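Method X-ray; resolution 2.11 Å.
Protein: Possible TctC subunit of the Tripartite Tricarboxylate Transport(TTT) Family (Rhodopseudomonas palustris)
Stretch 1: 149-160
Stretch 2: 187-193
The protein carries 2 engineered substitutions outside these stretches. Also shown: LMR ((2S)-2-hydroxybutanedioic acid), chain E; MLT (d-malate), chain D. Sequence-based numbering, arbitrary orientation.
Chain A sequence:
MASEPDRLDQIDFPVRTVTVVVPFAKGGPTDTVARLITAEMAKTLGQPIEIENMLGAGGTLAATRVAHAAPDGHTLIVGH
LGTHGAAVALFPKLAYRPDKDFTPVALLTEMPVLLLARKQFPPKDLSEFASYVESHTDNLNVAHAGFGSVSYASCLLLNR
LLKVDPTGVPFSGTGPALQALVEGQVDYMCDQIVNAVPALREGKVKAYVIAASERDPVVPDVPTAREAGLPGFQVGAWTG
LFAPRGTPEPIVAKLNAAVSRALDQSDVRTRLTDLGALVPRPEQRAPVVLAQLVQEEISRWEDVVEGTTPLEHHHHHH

Stretch 1 (149-160) SVSYASCLLLNR
Stretch 2 187-193: DYMCDQI

A helix and a strand meet closely enough for a CA-H...O contact and a water bridge between their main chains, and the N-terminal end of the helix and the C-terminal end of the strand both bind malate. Helix 150-160 (phi/psi near -60/-45) and strand 188-192 approach to 6.9 Å at 124° between their N-to-C directions, with S151 (p) and C190 in register, CA to CA 5.0 Å. S151 CA lies 3.3 Å from C190 O, while one water accepts from C190 N (2.9 Å) and donates to S151 O (2.9 Å).

The strand is extended (phi/psi -146/176 at Y188, -99/123 at C190), so Y188 and C190 point toward the helix while M189 and D191 point away. Of the 395 Å² buried, both sides summed, C190 (m) has the largest share, 97 Å²: its CB packs 3.4 Å from S154 CB, and its SG lies 3.9 Å from C155 (p) CA and 3.8 Å from L158 CD2. Small residues suit this crossing; S154 (m) satisfies its buried hydroxyl within its own helix, OG donating to V150 O at 2.9 Å.

Apolar L158 (t, chi2 72°) packs against both C190 SG and the ring, CD2 4.0 Å from Y188 CE2. Y188 (p, chi2 -87°) is long enough for OH to donate to N159 OD1 at 2.7 Å; N159 (m, chi2 -8°) starts sideways, but its end supplies this buried acceptor at the ring edge.

S149 (p) caps the helix, Y152 N donating to S149 OG at 2.9 Å. The free amides bind the carboxylate: V150 N to LMR O1A 3.0 Å, S151 N to LMR O1B 2.7 Å. Q192 (m, chi2 t, chi3 95°) is long enough to bring NE2 3.8 Å from V150 (t) CB and donate a hydrogen bond from NE2 to LMR O2 at 2.7 Å. MLT occupies the same site, V150 N 2.6 Å from MLT O1.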

# COMPACT_ATOMS: atom_id res chain seq x y z
N SER A 149 -2.86 4.53 6.14
CA SER A 149 -1.79 3.63 5.64
C SER A 149 -2.25 2.16 5.68
O SER A 149 -3.12 1.80 6.50
CB SER A 149 -0.48 3.86 6.38
OG SER A 149 -0.44 3.25 7.67
N VAL A 150 -1.68 1.37 4.78
CA VAL A 150 -1.77 -0.11 4.74
C VAL A 150 -1.15 -0.65 6.03
O VAL A 150 -1.72 -1.60 6.60
CB VAL A 150 -1.03 -0.68 3.51
CG1 VAL A 150 -0.93 -2.19 3.60
CG2 VAL A 150 -1.69 -0.26 2.21
N SER A 151 0.02 -0.12 6.41
CA SER A 151 0.79 -0.56 7.58
C SER A 151 -0.11 -0.46 8.81
O SER A 151 -0.12 -1.43 9.59
CB SER A 151 2.09 0.21 7.77
OG SER A 151 1.89 1.62 7.71
N TYR A 152 -0.87 0.63 8.95
CA TYR A 152 -1.77 0.86 10.11
C TYR A 152 -2.94 -0.12 10.02
O TYR A 152 -3.19 -0.85 10.97
CB TYR A 152 -2.29 2.31 10.20
CG TYR A 152 -3.26 2.53 11.32
CD1 TYR A 152 -2.82 2.59 12.64
CD2 TYR A 152 -4.63 2.62 11.09
CE1 TYR A 152 -3.71 2.77 13.69
CE2 TYR A 152 -5.53 2.81 12.12
CZ TYR A 152 -5.06 2.88 13.43
OH TYR A 152 -5.92 3.05 14.46
N ALA A 153 -3.64 -0.13 8.88
CA ALA A 153 -4.82 -0.99 8.67
C ALA A 153 -4.44 -2.44 8.98
O ALA A 153 -5.15 -3.07 9.79
CB ALA A 153 -5.36 -0.82 7.27
N SER A 154 -3.34 -2.93 8.40
CA SER A 154 -2.82 -4.30 8.62
C SER A 154 -2.47 -4.57 10.10
O SER A 154 -2.80 -5.67 10.58
CB SER A 154 -1.66 -4.56 7.72
OG SER A 154 -2.06 -4.44 6.37
N CYS A 155 -1.82 -3.64 10.82
CA CYS A 155 -1.38 -3.85 12.23
C CYS A 155 -2.61 -3.78 13.15
O CYS A 155 -2.68 -4.56 14.12
CB CYS A 155 -0.25 -2.90 12.63
SG CYS A 155 -0.75 -1.29 13.31
N LEU A 156 -3.58 -2.94 12.83
CA LEU A 156 -4.85 -2.90 13.60
C LEU A 156 -5.59 -4.23 13.43
O LEU A 156 -6.16 -4.73 14.42
CB LEU A 156 -5.67 -1.69 13.13
CG LEU A 156 -6.99 -1.50 13.85
CD1 LEU A 156 -7.33 -0.02 13.97
CD2 LEU A 156 -8.11 -2.25 13.14
N LEU A 157 -5.56 -4.82 12.22
CA LEU A 157 -6.25 -6.11 11.98
C LEU A 157 -5.55 -7.19 12.80
O LEU A 157 -6.25 -7.93 13.52
CB LEU A 157 -6.21 -6.46 10.49
CG LEU A 157 -6.85 -7.81 10.18
CD1 LEU A 157 -8.26 -7.90 10.77
CD2 LEU A 157 -6.89 -8.06 8.68
N LEU A 158 -4.23 -7.29 12.67
CA LEU A 158 -3.39 -8.26 13.41
C LEU A 158 -3.59 -8.08 14.93
O LEU A 158 -3.94 -9.07 15.59
CB LEU A 158 -1.93 -8.06 12.98
CG LEU A 158 -0.90 -8.92 13.71
CD1 LEU A 158 -0.99 -10.37 13.29
CD2 LEU A 158 0.49 -8.37 13.43
N ASN A 159 -3.42 -6.87 15.45
CA ASN A 159 -3.52 -6.60 16.91
C ASN A 159 -4.93 -6.94 17.44
O ASN A 159 -5.00 -7.48 18.56
CB ASN A 159 -3.12 -5.16 17.24
CG ASN A 159 -1.64 -4.93 17.02
OD1 ASN A 159 -0.88 -5.87 16.76
ND2 ASN A 159 -1.23 -3.69 17.12
N ARG A 160 -5.99 -6.68 16.67
CA ARG A 160 -7.39 -7.03 17.06
C ARG A 160 -7.61 -8.55 17.01
O ARG A 160 -8.40 -9.04 17.84
CB ARG A 160 -8.42 -6.38 16.15
CG ARG A 160 -8.82 -5.00 16.65
CD ARG A 160 -9.74 -4.28 15.70
NE ARG A 160 -9.74 -2.86 16.04
CZ ARG A 160 -10.81 -2.12 16.26
NH1 ARG A 160 -12.03 -2.63 16.16
NH2 ARG A 160 -10.65 -0.84 16.55
N ASP A 187 9.57 -2.44 17.04
CA ASP A 187 9.52 -3.90 17.34
C ASP A 187 8.91 -4.65 16.15
O ASP A 187 9.57 -5.58 15.65
CB ASP A 187 8.79 -4.12 18.66
CG ASP A 187 9.63 -3.54 19.79
OD1 ASP A 187 10.74 -4.07 20.01
OD2 ASP A 187 9.23 -2.51 20.35
N TYR A 188 7.73 -4.25 15.69
CA TYR A 188 7.17 -4.88 14.48
C TYR A 188 6.35 -3.88 13.67
O TYR A 188 6.17 -2.71 14.03
CB TYR A 188 6.40 -6.15 14.84
CG TYR A 188 5.13 -5.99 15.62
CD1 TYR A 188 5.15 -5.94 17.00
CD2 TYR A 188 3.89 -6.04 14.99
CE1 TYR A 188 3.99 -5.89 17.74
CE2 TYR A 188 2.71 -5.97 15.72
CZ TYR A 188 2.76 -5.91 17.10
OH TYR A 188 1.62 -5.83 17.84
N MET A 189 5.90 -4.39 12.53
CA MET A 189 5.39 -3.62 11.39
C MET A 189 4.70 -4.61 10.47
O MET A 189 5.23 -5.74 10.31
CB MET A 189 6.60 -2.98 10.70
CG MET A 189 6.31 -1.76 9.89
SD MET A 189 7.93 -1.24 9.27
CE MET A 189 7.88 -1.86 7.60
N CYS A 190 3.54 -4.25 9.93
CA CYS A 190 2.95 -4.94 8.77
C CYS A 190 3.32 -4.10 7.56
O CYS A 190 3.06 -2.90 7.64
CB CYS A 190 1.46 -5.13 8.94
SG CYS A 190 1.10 -6.16 10.38
N ASP A 191 4.00 -4.69 6.58
CA ASP A 191 4.47 -3.91 5.40
C ASP A 191 4.13 -4.66 4.10
O ASP A 191 4.02 -5.87 4.09
CB ASP A 191 5.94 -3.56 5.56
CG ASP A 191 6.43 -2.38 4.72
OD1 ASP A 191 5.59 -1.69 4.11
OD2 ASP A 191 7.67 -2.15 4.69
N GLN A 192 3.95 -3.89 3.04
CA GLN A 192 3.85 -4.36 1.64
C GLN A 192 5.16 -5.07 1.25
O GLN A 192 6.26 -4.60 1.59
CB GLN A 192 3.50 -3.16 0.77
CG GLN A 192 2.05 -2.72 0.95
CD GLN A 192 1.81 -1.30 0.52
OE1 GLN A 192 1.40 -1.05 -0.61
NE2 GLN A 192 2.11 -0.37 1.42
N ILE A 193 5.02 -6.18 0.53
CA ILE A 193 6.14 -7.09 0.19
C ILE A 193 7.23 -6.33 -0.58
O ILE A 193 8.41 -6.62 -0.32
CB ILE A 193 5.60 -8.33 -0.56
CG1 ILE A 193 6.66 -9.42 -0.68
CG2 ILE A 193 5.02 -7.96 -1.90
CD1 ILE A 193 6.12 -10.76 -1.10
C1 LMR E . 1.53 2.26 3.83
O1A LMR E . 0.52 2.93 3.52
O1B LMR E . 1.59 1.47 4.81
C2 LMR E . 2.77 2.41 2.94
O2 LMR E . 2.52 2.26 1.55
C3 LMR E . 3.47 3.77 3.12
C4 LMR E . 4.48 3.89 1.99
O4A LMR E . 5.69 3.92 2.30
O4B LMR E . 4.06 3.93 0.81
C1 MLT D . 1.40 2.49 3.63
O1 MLT D . 0.18 2.49 3.38
O2 MLT D . 1.83 1.91 4.66
C2 MLT D . 2.34 3.23 2.71
O3 MLT D . 2.22 2.95 1.30
C3 MLT D . 3.78 2.91 2.99
C4 MLT D . 4.52 3.78 2.01
O4 MLT D . 4.24 3.74 0.79
O5 MLT D . 5.38 4.54 2.51
O HOH W 1 2.30 -1.91 11.09